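Local coordinates for uncharacterized ATP-binding protein MJ1010 (Methanocaldococcus jannaschii DSM 2661, PDB 3BJO) that is of unknown function but probably binds ATP, the crystallised fragment being its C-terminal domain, which belongs to the helix-turn-helix clan, at residues Leu51-Gly56 against Asp63-Ala68; Glu45-Ala50 against Tyr70-Lys75; Asp6-Leu11 against Ser92-Asn97; Ser17-Phe22 against Lys76-Leu81. All coordinates share one frame; numbering follows the deposited sequence.

Interaction 1 (Leu51-Gly56 against Asp63-Ala68); sequences LKLFKG and DKIPKA. With FMT (formic acid), chain B.
Ile65 CD1 approaches the Phe54 ring obliquely, 4.3 Å from CE2, while Leu51 O, one turn back along the chain, lies in the plane of the ring at its edge. Ile65 CG1 stands anti to its carbonyl carbon (chi1 -63°), and this extends the branch toward Phe54 and Leu53. Leu53 fills the rest of the contact with one methyl: its CD1 sits 3.8 Å from Ile65 CG1 and equally close to Lys64 CB, so the lysine contributes its aliphatic root. Beyond CG the Lys64 chain runs out extended, and NZ donates a hydrogen bond of 2.6 Å to O1 of a formic acid molecule, probably from the crystallisation liquor, which Glu61 N also binds. The pairing joins the chain at the C-terminal side of helix 44-52 to the lead-in of helix 67-75. Ile60 of strand 60-61 touches Leu53, Phe54 and Ile65, and Leu88 of strand 87-90 meets both Phe54 and Ile65, so the contact packs against the small antiparallel sheet.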
loop_
_atom_site.group_PDB
_atom_site.type_symbol
_atom_site.label_atom_id
_atom_site.label_comp_id
_atom_site.label_asym_id
_atom_site.label_seq_id
_atom_site.Cartn_x
_atom_site.Cartn_y
_atom_site.Cartn_z
ATOM N N LEU A 51 -5.128 1.745 -3.447
ATOM C CA LEU A 51 -3.926 1.054 -3.961
ATOM C C LEU A 51 -4.004 0.858 -5.475
ATOM O O LEU A 51 -2.992 0.860 -6.173
ATOM C CB LEU A 51 -3.780 -0.286 -3.259
ATOM C CG LEU A 51 -3.247 -0.185 -1.826
ATOM C CD1 LEU A 51 -3.205 -1.604 -1.147
ATOM C CD2 LEU A 51 -1.860 0.436 -1.764
ATOM N N LYS A 52 -5.220 0.677 -5.985
ATOM C CA LYS A 52 -5.373 0.439 -7.402
ATOM C C LYS A 52 -4.880 1.655 -8.178
ATOM O O LYS A 52 -4.468 1.550 -9.345
ATOM C CB LYS A 52 -6.824 0.087 -7.756
ATOM C CG LYS A 52 -7.059 -1.432 -7.756
ATOM C CD LYS A 52 -8.524 -1.879 -7.606
ATOM C CE LYS A 52 -9.436 -1.403 -8.663
ATOM N NZ LYS A 52 -10.673 -2.291 -8.809
ATOM N N LEU A 53 -4.870 2.802 -7.511
ATOM C CA LEU A 53 -4.452 4.054 -8.172
ATOM C C LEU A 53 -2.973 3.960 -8.583
ATOM O O LEU A 53 -2.530 4.582 -9.548
ATOM C CB LEU A 53 -4.676 5.266 -7.259
ATOM C CG LEU A 53 -6.115 5.764 -7.046
ATOM C CD1 LEU A 53 -6.158 6.925 -5.997
ATOM C CD2 LEU A 53 -6.782 6.230 -8.363
ATOM N N PHE A 54 -2.226 3.154 -7.847
ATOM C CA PHE A 54 -0.799 3.030 -8.084
ATOM C C PHE A 54 -0.500 2.032 -9.209
ATOM O O PHE A 54 0.666 1.799 -9.540
ATOM C CB PHE A 54 -0.124 2.561 -6.787
ATOM C CG PHE A 54 -0.093 3.631 -5.704
ATOM C CD1 PHE A 54 0.994 4.513 -5.604
ATOM C CD2 PHE A 54 -1.169 3.796 -4.831
ATOM C CE1 PHE A 54 1.011 5.552 -4.617
ATOM C CE2 PHE A 54 -1.147 4.813 -3.827
ATOM C CZ PHE A 54 -0.049 5.681 -3.725
ATOM N N LYS A 55 -1.533 1.446 -9.817
ATOM C CA LYS A 55 -1.291 0.484 -10.907
ATOM C C LYS A 55 -0.703 1.170 -12.128
ATOM O O LYS A 55 0.169 0.619 -12.781
ATOM C CB LYS A 55 -2.547 -0.317 -11.271
ATOM C CG LYS A 55 -2.808 -1.498 -10.291
ATOM C CD LYS A 55 -4.186 -2.075 -10.498
ATOM C CE LYS A 55 -4.212 -2.911 -11.760
ATOM N NZ LYS A 55 -5.589 -3.188 -12.189
ATOM N N GLY A 56 -1.129 2.385 -12.414
ATOM C CA GLY A 56 -0.580 3.069 -13.548
ATOM C C GLY A 56 0.320 4.262 -13.267
ATOM O O GLY A 56 0.684 4.975 -14.203
ATOM N N ASP A 63 -4.868 13.913 -2.269
ATOM C CA ASP A 63 -6.195 14.457 -2.407
ATOM C C ASP A 63 -7.138 13.462 -3.098
ATOM O O ASP A 63 -8.361 13.670 -3.113
ATOM C CB ASP A 63 -6.123 15.775 -3.197
ATOM C CG ASP A 63 -5.607 16.944 -2.363
ATOM O OD1 ASP A 63 -5.500 16.832 -1.131
ATOM O OD2 ASP A 63 -5.330 17.993 -2.941
ATOM N N LYS A 64 -6.570 12.376 -3.654
ATOM C CA LYS A 64 -7.381 11.302 -4.259
ATOM C C LYS A 64 -7.883 10.217 -3.279
ATOM O O LYS A 64 -8.696 9.389 -3.638
ATOM C CB LYS A 64 -6.593 10.633 -5.406
ATOM C CG LYS A 64 -6.353 11.602 -6.565
ATOM C CD LYS A 64 -5.591 10.907 -7.652
ATOM C CE LYS A 64 -5.580 11.736 -8.910
ATOM N NZ LYS A 64 -4.402 11.370 -9.761
ATOM N N ILE A 65 -7.400 10.249 -2.053
ATOM C CA ILE A 65 -7.547 9.163 -1.070
ATOM C C ILE A 65 -7.882 9.736 0.318
ATOM O O ILE A 65 -7.269 10.730 0.720
ATOM C CB ILE A 65 -6.202 8.357 -0.938
ATOM C CG1 ILE A 65 -5.855 7.683 -2.271
ATOM C CG2 ILE A 65 -6.341 7.242 0.159
ATOM C CD1 ILE A 65 -4.343 7.244 -2.361
ATOM N N PRO A 66 -8.878 9.155 1.022
ATOM C CA PRO A 66 -9.167 9.671 2.340
ATOM C C PRO A 66 -7.959 9.501 3.245
ATOM O O PRO A 66 -7.310 8.437 3.244
ATOM C CB PRO A 66 -10.273 8.751 2.862
ATOM C CG PRO A 66 -10.903 8.162 1.599
ATOM C CD PRO A 66 -9.749 8.021 0.659
ATOM N N LYS A 67 -7.738 10.536 4.038
ATOM C CA LYS A 67 -6.660 10.591 4.964
ATOM C C LYS A 67 -6.633 9.337 5.832
ATOM O O LYS A 67 -5.584 8.749 5.972
ATOM C CB LYS A 67 -6.655 11.899 5.785
ATOM C CG LYS A 67 -5.437 11.969 6.769
ATOM C CD LYS A 67 -5.289 13.345 7.416
ATOM C CE LYS A 67 -4.008 13.397 8.264
ATOM N NZ LYS A 67 -3.900 14.654 9.014
ATOM N N ALA A 68 -7.779 8.898 6.351
ATOM C CA ALA A 68 -7.797 7.712 7.214
ATOM C C ALA A 68 -7.215 6.533 6.476
ATOM O O ALA A 68 -6.482 5.752 7.058
ATOM C CB ALA A 68 -9.204 7.376 7.642
HETATM C C FMT B . -1.478 11.960 -9.389
HETATM O O1 FMT B . -2.177 11.474 -8.497
HETATM O O2 FMT B . -0.295 12.249 -9.254
#

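Interaction 2 (Glu45-Ala50 against Tyr70-Lys75); sequences EDIINA and YVYLVK
Ile47 meets Tyr72 in the aliphatic-aromatic part of this helix-helix contact: its CD1 lies 3.8 Å from CE2 and 3.9 Å from CD2, approaching that side of the ring obliquely, with the two side chains crossing at about a right angle. Tyr72 has CG anti to its backbone N (chi1 178°), which swings the ring across to the isoleucine. The aliphatic part is carried by Leu73, whose two methyls divide the work. CD2 packs 3.9 Å from Ile47 CG2, and CD1 reaches Ala50 CB at 4.1 Å, one turn beyond Ile47. Ile47 thus uses both branches, CD1 for the tyrosine and CG2 for the leucine. The touching atoms are all carbon; Asp46, beside Ile47 in sequence, is salt-bridged to Arg43 just before its segment. The short helical segments cross at 78°, their axes 10.7 Å apart, and all four touching side chains are buried. Helix 44-52 and helix 67-75 here form part of a core consistent with a winged-helix-like domain. Phe22 of helix 3-24 closes over Ile47 and Leu73, Leu26 rests on Ile47 and Tyr72, and Leu79 of strand 79-82 meets Leu73.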
loop_
_atom_site.group_PDB
_atom_site.type_symbol
_atom_site.label_atom_id
_atom_site.label_comp_id
_atom_site.label_asym_id
_atom_site.label_seq_id
_atom_site.Cartn_x
_atom_site.Cartn_y
_atom_site.Cartn_z
ATOM N N GLU A 45 -12.587 -2.389 0.877
ATOM C CA GLU A 45 -12.913 -1.804 -0.421
ATOM C C GLU A 45 -12.186 -0.476 -0.611
ATOM O O GLU A 45 -11.711 -0.204 -1.665
ATOM C CB GLU A 45 -14.437 -1.613 -0.601
ATOM C CG GLU A 45 -15.281 -2.843 -0.289
ATOM C CD GLU A 45 -15.399 -3.115 1.218
ATOM O OE1 GLU A 45 -16.201 -2.461 1.893
ATOM O OE2 GLU A 45 -14.702 -3.991 1.728
ATOM N N ASP A 46 -12.131 0.349 0.434
ATOM C CA ASP A 46 -11.533 1.688 0.353
ATOM C C ASP A 46 -10.011 1.566 0.138
ATOM O O ASP A 46 -9.364 2.357 -0.597
ATOM C CB ASP A 46 -11.762 2.478 1.678
ATOM C CG ASP A 46 -13.259 2.593 2.096
ATOM O OD1 ASP A 46 -14.134 2.585 1.176
ATOM O OD2 ASP A 46 -13.535 2.656 3.357
ATOM N N ILE A 47 -9.443 0.586 0.827
ATOM C CA ILE A 47 -8.021 0.331 0.768
ATOM C C ILE A 47 -7.601 -0.127 -0.660
ATOM O O ILE A 47 -6.607 0.370 -1.217
ATOM C CB ILE A 47 -7.655 -0.716 1.864
ATOM C CG1 ILE A 47 -7.684 -0.027 3.242
ATOM C CG2 ILE A 47 -6.232 -1.314 1.599
ATOM C CD1 ILE A 47 -7.956 -0.934 4.462
ATOM N N ILE A 48 -8.355 -1.079 -1.216
ATOM C CA ILE A 48 -8.170 -1.598 -2.588
ATOM C C ILE A 48 -8.296 -0.465 -3.581
ATOM O O ILE A 48 -7.466 -0.297 -4.455
ATOM C CB ILE A 48 -9.206 -2.698 -2.895
ATOM C CG1 ILE A 48 -9.073 -3.904 -1.921
ATOM C CG2 ILE A 48 -9.252 -3.073 -4.404
ATOM C CD1 ILE A 48 -8.145 -5.038 -2.355
ATOM N N ASN A 49 -9.342 0.327 -3.455
ATOM C CA ASN A 49 -9.489 1.491 -4.336
ATOM C C ASN A 49 -8.284 2.440 -4.345
ATOM O O ASN A 49 -7.865 2.854 -5.406
ATOM C CB ASN A 49 -10.832 2.219 -4.076
ATOM C CG ASN A 49 -12.021 1.401 -4.592
ATOM O OD1 ASN A 49 -11.831 0.383 -5.262
ATOM N ND2 ASN A 49 -13.229 1.836 -4.290
ATOM N N ALA A 50 -7.699 2.733 -3.171
ATOM C CA ALA A 50 -6.584 3.648 -3.114
ATOM C C ALA A 50 -5.361 3.005 -3.774
ATOM O O ALA A 50 -4.612 3.647 -4.530
ATOM C CB ALA A 50 -6.250 3.973 -1.632
ATOM N N TYR A 70 -5.055 6.559 3.685
ATOM C CA TYR A 70 -3.618 6.579 3.448
ATOM C C TYR A 70 -2.780 6.570 4.737
ATOM O O TYR A 70 -1.646 6.070 4.727
ATOM C CB TYR A 70 -3.188 7.651 2.412
ATOM C CG TYR A 70 -3.265 9.126 2.847
ATOM C CD1 TYR A 70 -4.208 10.009 2.267
ATOM C CD2 TYR A 70 -2.375 9.625 3.769
ATOM C CE1 TYR A 70 -4.248 11.371 2.647
ATOM C CE2 TYR A 70 -2.394 10.958 4.157
ATOM C CZ TYR A 70 -3.330 11.815 3.606
ATOM O OH TYR A 70 -3.330 13.093 4.042
ATOM N N VAL A 71 -3.294 7.148 5.831
ATOM C CA VAL A 71 -2.604 7.019 7.141
ATOM C C VAL A 71 -2.441 5.532 7.536
ATOM O O VAL A 71 -1.374 5.117 8.001
ATOM C CB VAL A 71 -3.311 7.785 8.246
ATOM C CG1 VAL A 71 -2.863 7.293 9.661
ATOM C CG2 VAL A 71 -3.019 9.284 8.097
ATOM N N TYR A 72 -3.499 4.740 7.340
ATOM C CA TYR A 72 -3.414 3.301 7.612
ATOM C C TYR A 72 -2.324 2.678 6.739
ATOM O O TYR A 72 -1.508 1.909 7.227
ATOM C CB TYR A 72 -4.799 2.636 7.387
ATOM C CG TYR A 72 -4.835 1.123 7.590
ATOM C CD1 TYR A 72 -4.826 0.564 8.863
ATOM C CD2 TYR A 72 -4.853 0.258 6.500
ATOM C CE1 TYR A 72 -4.846 -0.853 9.042
ATOM C CE2 TYR A 72 -4.866 -1.136 6.670
ATOM C CZ TYR A 72 -4.865 -1.664 7.940
ATOM O OH TYR A 72 -4.852 -3.024 8.076
ATOM N N LEU A 73 -2.297 3.038 5.448
ATOM C CA LEU A 73 -1.383 2.397 4.485
ATOM C C LEU A 73 0.083 2.813 4.734
ATOM O O LEU A 73 1.007 2.070 4.441
ATOM C CB LEU A 73 -1.789 2.769 3.054
ATOM C CG LEU A 73 -3.106 2.158 2.517
ATOM C CD1 LEU A 73 -3.511 2.814 1.184
ATOM C CD2 LEU A 73 -2.900 0.685 2.290
ATOM N N VAL A 74 0.277 4.011 5.293
ATOM C CA VAL A 74 1.595 4.439 5.739
ATOM C C VAL A 74 1.960 3.700 7.027
ATOM O O VAL A 74 3.037 3.156 7.130
ATOM C CB VAL A 74 1.678 5.997 5.903
ATOM C CG1 VAL A 74 3.074 6.422 6.493
ATOM C CG2 VAL A 74 1.439 6.659 4.545
ATOM N N LYS A 75 1.049 3.669 7.998
ATOM C CA LYS A 75 1.305 2.997 9.275
ATOM C C LYS A 75 1.756 1.570 9.001
ATOM O O LYS A 75 2.675 1.051 9.650
ATOM C CB LYS A 75 0.036 2.967 10.117
ATOM C CG LYS A 75 0.204 2.400 11.531
ATOM C CD LYS A 75 -1.111 1.735 12.026
ATOM C CE LYS A 75 -0.882 0.885 13.322
ATOM N NZ LYS A 75 0.046 -0.285 13.092
#

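Interaction 3 (Asp6-Leu11 against Ser92-Asn97); sequences DVLNIL and SFLVWN
A small apolar surface contact pins the first turn of helix 93-102 to the N-terminal part of helix 3-24, with Leu94 set against Leu11 and Leu8. Both Leu94 methyls bear on the same atom: CD2 lies 3.8 Å and CD1 3.9 Å from Leu11 CB, so the leucine end forks over the root of the Leu11 side chain. CD2 also meets Leu8 CD1 at 4.2 Å, a looser touch at the margin. Leu94 CG is anti to its carbonyl carbon (chi1 -55°), which aims the fork at helix 3-24, where Leu12 and Glu15 also receive it. Ser92 N-caps this helix: its OG accepts from Val95 N at 3.3 Å, fairly straight at 160°, and weakly from Leu94 N. With an alanine at Leu94 the fork is gone, and Leu11 CB and Leu8 CD1 would probably lose their apolar partner across this contact. Between the segments contact is by apolar side chains, so the fit depends on shape and burial, with no directional bond across it.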
loop_
_atom_site.group_PDB
_atom_site.type_symbol
_atom_site.label_atom_id
_atom_site.label_comp_id
_atom_site.label_asym_id
_atom_site.label_seq_id
_atom_site.Cartn_x
_atom_site.Cartn_y
_atom_site.Cartn_z
ATOM N N ASP A 6 17.957 -13.714 -9.894
ATOM C CA ASP A 6 17.175 -14.630 -9.045
ATOM C C ASP A 6 16.971 -14.061 -7.646
ATOM O O ASP A 6 15.962 -14.291 -7.055
ATOM C CB ASP A 6 17.914 -15.982 -8.941
ATOM C CG ASP A 6 17.790 -16.797 -10.226
ATOM O OD1 ASP A 6 16.884 -16.519 -11.044
ATOM O OD2 ASP A 6 18.588 -17.688 -10.443
ATOM N N VAL A 7 17.951 -13.339 -7.119
ATOM C CA VAL A 7 17.839 -12.776 -5.765
ATOM C C VAL A 7 16.718 -11.736 -5.801
ATOM O O VAL A 7 15.830 -11.770 -4.979
ATOM C CB VAL A 7 19.161 -12.119 -5.344
ATOM C CG1 VAL A 7 18.975 -11.057 -4.256
ATOM C CG2 VAL A 7 20.216 -13.173 -4.909
ATOM N N LEU A 8 16.756 -10.820 -6.755
ATOM C CA LEU A 8 15.649 -9.841 -6.922
ATOM C C LEU A 8 14.268 -10.513 -7.066
ATOM O O LEU A 8 13.237 -10.024 -6.586
ATOM C CB LEU A 8 15.948 -8.954 -8.166
ATOM C CG LEU A 8 14.830 -7.921 -8.502
ATOM C CD1 LEU A 8 14.582 -6.982 -7.321
ATOM C CD2 LEU A 8 15.268 -7.139 -9.756
ATOM N N ASN A 9 14.225 -11.616 -7.812
ATOM C CA ASN A 9 12.981 -12.369 -8.013
ATOM C C ASN A 9 12.451 -12.909 -6.653
ATOM O O ASN A 9 11.253 -12.826 -6.354
ATOM C CB ASN A 9 13.295 -13.541 -8.917
ATOM C CG ASN A 9 12.298 -13.704 -9.978
ATOM O OD1 ASN A 9 11.098 -13.937 -9.701
ATOM N ND2 ASN A 9 12.753 -13.544 -11.245
ATOM N N ILE A 10 13.363 -13.414 -5.821
ATOM C CA ILE A 10 13.014 -13.742 -4.434
ATOM C C ILE A 10 12.320 -12.582 -3.737
ATOM O O ILE A 10 11.256 -12.742 -3.138
ATOM C CB ILE A 10 14.241 -14.157 -3.609
ATOM C CG1 ILE A 10 14.820 -15.497 -4.106
ATOM C CG2 ILE A 10 13.886 -14.326 -2.096
ATOM C CD1 ILE A 10 13.753 -16.537 -4.378
ATOM N N LEU A 11 12.922 -11.400 -3.835
ATOM C CA LEU A 11 12.465 -10.237 -3.089
ATOM C C LEU A 11 11.082 -9.838 -3.610
ATOM O O LEU A 11 10.206 -9.464 -2.838
ATOM C CB LEU A 11 13.482 -9.092 -3.201
ATOM C CG LEU A 11 14.880 -9.350 -2.566
ATOM C CD1 LEU A 11 15.877 -8.199 -2.788
ATOM C CD2 LEU A 11 14.753 -9.751 -1.079
ATOM N N SER A 92 8.556 0.859 -1.514
ATOM C CA SER A 92 9.691 0.353 -2.326
ATOM C C SER A 92 9.158 -0.063 -3.672
ATOM O O SER A 92 7.938 -0.101 -3.847
ATOM C CB SER A 92 10.411 -0.812 -1.634
ATOM O OG SER A 92 9.717 -2.013 -1.844
ATOM N N PHE A 93 10.042 -0.342 -4.629
ATOM C CA PHE A 93 9.583 -0.788 -5.951
ATOM C C PHE A 93 9.029 -2.218 -5.867
ATOM O O PHE A 93 8.276 -2.650 -6.777
ATOM C CB PHE A 93 10.676 -0.730 -7.033
ATOM C CG PHE A 93 11.313 0.636 -7.221
ATOM C CD1 PHE A 93 10.645 1.668 -7.913
ATOM C CD2 PHE A 93 12.611 0.889 -6.722
ATOM C CE1 PHE A 93 11.242 2.928 -8.107
ATOM C CE2 PHE A 93 13.232 2.175 -6.924
ATOM C CZ PHE A 93 12.531 3.184 -7.614
ATOM N N LEU A 94 9.419 -2.960 -4.822
ATOM C CA LEU A 94 8.855 -4.313 -4.577
ATOM C C LEU A 94 7.378 -4.167 -4.238
ATOM O O LEU A 94 6.558 -4.959 -4.702
ATOM C CB LEU A 94 9.554 -5.037 -3.401
ATOM C CG LEU A 94 11.086 -5.215 -3.403
ATOM C CD1 LEU A 94 11.611 -5.834 -2.070
ATOM C CD2 LEU A 94 11.511 -6.134 -4.580
ATOM N N VAL A 95 7.058 -3.161 -3.404
ATOM C CA VAL A 95 5.679 -2.877 -3.048
ATOM C C VAL A 95 4.939 -2.484 -4.327
ATOM O O VAL A 95 3.873 -3.013 -4.579
ATOM C CB VAL A 95 5.534 -1.792 -1.916
ATOM C CG1 VAL A 95 4.058 -1.489 -1.708
ATOM C CG2 VAL A 95 6.202 -2.276 -0.547
ATOM N N TRP A 96 5.498 -1.559 -5.127
ATOM C CA TRP A 96 4.856 -1.177 -6.401
ATOM C C TRP A 96 4.544 -2.361 -7.302
ATOM O O TRP A 96 3.408 -2.526 -7.798
ATOM C CB TRP A 96 5.704 -0.146 -7.162
ATOM C CG TRP A 96 4.947 0.600 -8.235
ATOM C CD1 TRP A 96 3.659 1.095 -8.166
ATOM C CD2 TRP A 96 5.438 0.956 -9.528
ATOM N NE1 TRP A 96 3.321 1.727 -9.354
ATOM C CE2 TRP A 96 4.387 1.658 -10.204
ATOM C CE3 TRP A 96 6.665 0.752 -10.190
ATOM C CZ2 TRP A 96 4.535 2.173 -11.509
ATOM C CZ3 TRP A 96 6.800 1.233 -11.497
ATOM C CH2 TRP A 96 5.740 1.936 -12.142
ATOM N N ASN A 97 5.571 -3.177 -7.552
ATOM C CA ASN A 97 5.388 -4.340 -8.380
ATOM C C ASN A 97 4.269 -5.228 -7.817
ATOM O O ASN A 97 3.436 -5.730 -8.557
ATOM C CB ASN A 97 6.680 -5.147 -8.472
ATOM C CG ASN A 97 6.507 -6.384 -9.336
ATOM O OD1 ASN A 97 6.299 -6.279 -10.557
ATOM N ND2 ASN A 97 6.489 -7.567 -8.684
#

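Interaction 4 (Ser17-Phe22 against Lys76-Leu81); sequences SKLKDF and KNILFL
Ile78 CD1 sits over the centre of one face of the Phe22 ring, 4.2 Å from the centroid and 9° off the ring normal, a CH-pi contact. CG1 also lies over the face, 4.2 Å from Phe22 CZ, the two side chains crossing at a slant. Two successive bends in Ile78 (chi1 -51°, chi2 -60°) fold CD1 over the ring, and the same methyl meets Leu19 CD1 at 4.3 Å, one turn before Phe22 on helix 3-24. Lys76 comes to another part of the ring: its CB approaches obliquely, 3.9 Å from Phe22 CE1, with CG at 4.0 Å, after which the chain turns at chi2 and carries the ammonium end away. The isoleucine and the lysine root are brought together by a Schellman motif that ends helix 67-75. Asn77, with positive phi, is the C-prime residue; Ile78 N bonds to Leu73 O at 2.9 Å and Asn77 N to Val74 O, and the chain then enters strand 79-82. A serine in place of Phe22 has no ring to offer, and a gap would probably open under Ile78 CD1 and beside Lys76 CB. Leu19 turns to Ala98, Ile99 and Val102 of helix 93-102, and Ile78 packs against Val95 of the same helix.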
loop_
_atom_site.group_PDB
_atom_site.type_symbol
_atom_site.label_atom_id
_atom_site.label_comp_id
_atom_site.label_asym_id
_atom_site.label_seq_id
_atom_site.Cartn_x
_atom_site.Cartn_y
_atom_site.Cartn_z
ATOM N N SER A 17 3.635 -12.104 -1.639
ATOM C CA SER A 17 3.015 -12.879 -0.578
ATOM C C SER A 17 2.644 -11.961 0.564
ATOM O O SER A 17 1.581 -12.101 1.153
ATOM C CB SER A 17 3.962 -13.962 -0.017
ATOM O OG SER A 17 4.488 -14.713 -1.087
ATOM N N LYS A 18 3.522 -11.028 0.885
ATOM C CA LYS A 18 3.265 -10.112 1.981
ATOM C C LYS A 18 2.048 -9.224 1.715
ATOM O O LYS A 18 1.215 -8.995 2.589
ATOM C CB LYS A 18 4.511 -9.250 2.258
ATOM C CG LYS A 18 5.500 -9.947 3.189
ATOM C CD LYS A 18 6.843 -9.193 3.327
ATOM C CE LYS A 18 7.796 -10.098 4.128
ATOM N NZ LYS A 18 9.283 -9.849 3.948
ATOM N N LEU A 19 1.959 -8.680 0.515
ATOM C CA LEU A 19 0.853 -7.806 0.209
ATOM C C LEU A 19 -0.472 -8.632 0.223
ATOM O O LEU A 19 -1.479 -8.191 0.723
ATOM C CB LEU A 19 1.067 -7.167 -1.164
ATOM C CG LEU A 19 -0.092 -6.232 -1.473
ATOM C CD1 LEU A 19 -0.099 -5.037 -0.477
ATOM C CD2 LEU A 19 -0.017 -5.787 -2.980
ATOM N N LYS A 20 -0.446 -9.833 -0.325
ATOM C CA LYS A 20 -1.612 -10.739 -0.337
ATOM C C LYS A 20 -2.116 -11.057 1.072
ATOM O O LYS A 20 -3.334 -11.114 1.304
ATOM C CB LYS A 20 -1.266 -12.073 -1.029
ATOM C CG LYS A 20 -1.386 -12.011 -2.530
ATOM C CD LYS A 20 -1.134 -13.403 -3.118
ATOM C CE LYS A 20 -1.569 -13.553 -4.576
ATOM N NZ LYS A 20 -1.108 -14.906 -5.058
ATOM N N ASP A 21 -1.162 -11.301 1.981
ATOM C CA ASP A 21 -1.474 -11.516 3.379
ATOM C C ASP A 21 -2.087 -10.247 4.000
ATOM O O ASP A 21 -3.086 -10.329 4.702
ATOM C CB ASP A 21 -0.214 -11.899 4.165
ATOM C CG ASP A 21 0.190 -13.385 3.981
ATOM O OD1 ASP A 21 -0.378 -14.118 3.125
ATOM O OD2 ASP A 21 1.108 -13.836 4.715
ATOM N N PHE A 22 -1.459 -9.093 3.763
ATOM C CA PHE A 22 -1.991 -7.799 4.223
ATOM C C PHE A 22 -3.455 -7.649 3.813
ATOM O O PHE A 22 -4.321 -7.237 4.614
ATOM C CB PHE A 22 -1.164 -6.620 3.627
ATOM C CG PHE A 22 -1.826 -5.250 3.786
ATOM C CD1 PHE A 22 -1.837 -4.596 5.023
ATOM C CD2 PHE A 22 -2.454 -4.654 2.723
ATOM C CE1 PHE A 22 -2.421 -3.367 5.164
ATOM C CE2 PHE A 22 -3.095 -3.405 2.853
ATOM C CZ PHE A 22 -3.052 -2.757 4.081
ATOM N N LYS A 76 1.098 0.957 8.016
ATOM C CA LYS A 76 1.332 -0.437 7.657
ATOM C C LYS A 76 2.478 -0.681 6.688
ATOM O O LYS A 76 2.598 -1.787 6.156
ATOM C CB LYS A 76 0.028 -1.056 7.114
ATOM C CG LYS A 76 -1.073 -1.145 8.165
ATOM C CD LYS A 76 -0.810 -2.227 9.230
ATOM C CE LYS A 76 -1.660 -2.012 10.485
ATOM N NZ LYS A 76 -1.430 -3.070 11.605
ATOM N N ASN A 77 3.301 0.348 6.464
ATOM C CA ASN A 77 4.480 0.299 5.608
ATOM C C ASN A 77 4.242 -0.101 4.181
ATOM O O ASN A 77 5.099 -0.732 3.565
ATOM C CB ASN A 77 5.554 -0.611 6.216
ATOM C CG ASN A 77 5.862 -0.232 7.622
ATOM O OD1 ASN A 77 6.293 0.893 7.889
ATOM N ND2 ASN A 77 5.613 -1.152 8.543
ATOM N N ILE A 78 3.078 0.266 3.655
ATOM C CA ILE A 78 2.776 0.030 2.249
ATOM C C ILE A 78 3.198 1.246 1.435
ATOM O O ILE A 78 3.702 1.104 0.323
ATOM C CB ILE A 78 1.242 -0.269 2.005
ATOM C CG1 ILE A 78 0.711 -1.375 2.955
ATOM C CG2 ILE A 78 0.985 -0.635 0.539
ATOM C CD1 ILE A 78 1.396 -2.728 2.844
ATOM N N LEU A 79 2.960 2.438 1.984
ATOM C CA LEU A 79 3.152 3.702 1.269
ATOM C C LEU A 79 4.033 4.628 2.100
ATOM O O LEU A 79 4.092 4.478 3.307
ATOM C CB LEU A 79 1.780 4.355 1.079
ATOM C CG LEU A 79 0.961 4.130 -0.215
ATOM C CD1 LEU A 79 1.216 2.898 -1.009
ATOM C CD2 LEU A 79 -0.501 4.329 0.010
ATOM N N PHE A 80 4.720 5.572 1.440
ATOM C CA PHE A 80 5.341 6.730 2.065
ATOM C C PHE A 80 4.562 7.969 1.728
ATOM O O PHE A 80 4.078 8.086 0.613
ATOM C CB PHE A 80 6.759 6.983 1.510
ATOM C CG PHE A 80 7.823 6.143 2.128
ATOM C CD1 PHE A 80 7.933 6.040 3.508
ATOM C CD2 PHE A 80 8.744 5.461 1.310
ATOM C CE1 PHE A 80 8.946 5.232 4.082
ATOM C CE2 PHE A 80 9.777 4.666 1.857
ATOM C CZ PHE A 80 9.877 4.539 3.244
ATOM N N LEU A 81 4.508 8.907 2.678
ATOM C CA LEU A 81 3.840 10.207 2.515
ATOM C C LEU A 81 4.860 11.338 2.380
ATOM O O LEU A 81 5.827 11.383 3.140
ATOM C CB LEU A 81 2.951 10.499 3.729
ATOM C CG LEU A 81 2.155 11.820 3.803
ATOM C CD1 LEU A 81 1.166 11.960 2.610
ATOM C CD2 LEU A 81 1.406 11.887 5.123
#

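Overall arrangement
Helix 3-24 supplies the first partner of two contacts: Asp6-Leu11 pairs with Ser92-Asn97, closing nearly the whole chain in interaction 3, and Ser17-Phe22 pairs with Lys76-Leu81 in interaction 4. Within the latter loop interaction 2 joins helices 44-52 and 67-75, and within that interaction 1 closes the shortest loop, around strand 60-61. The four are fully nested and none cross. Interactions 1, 2 and 4 share one core: Ile65 CG2 meets Ala50 CB, Tyr72 CE2 meets Phe22 CZ, and Leu51 CD2 meets Ile78 CG2. Interaction 3 lies toward the surface; Val95 CG1 packs on Ile78 O, and a probable hydrogen bond links Trp96 NE1 to Phe54 O.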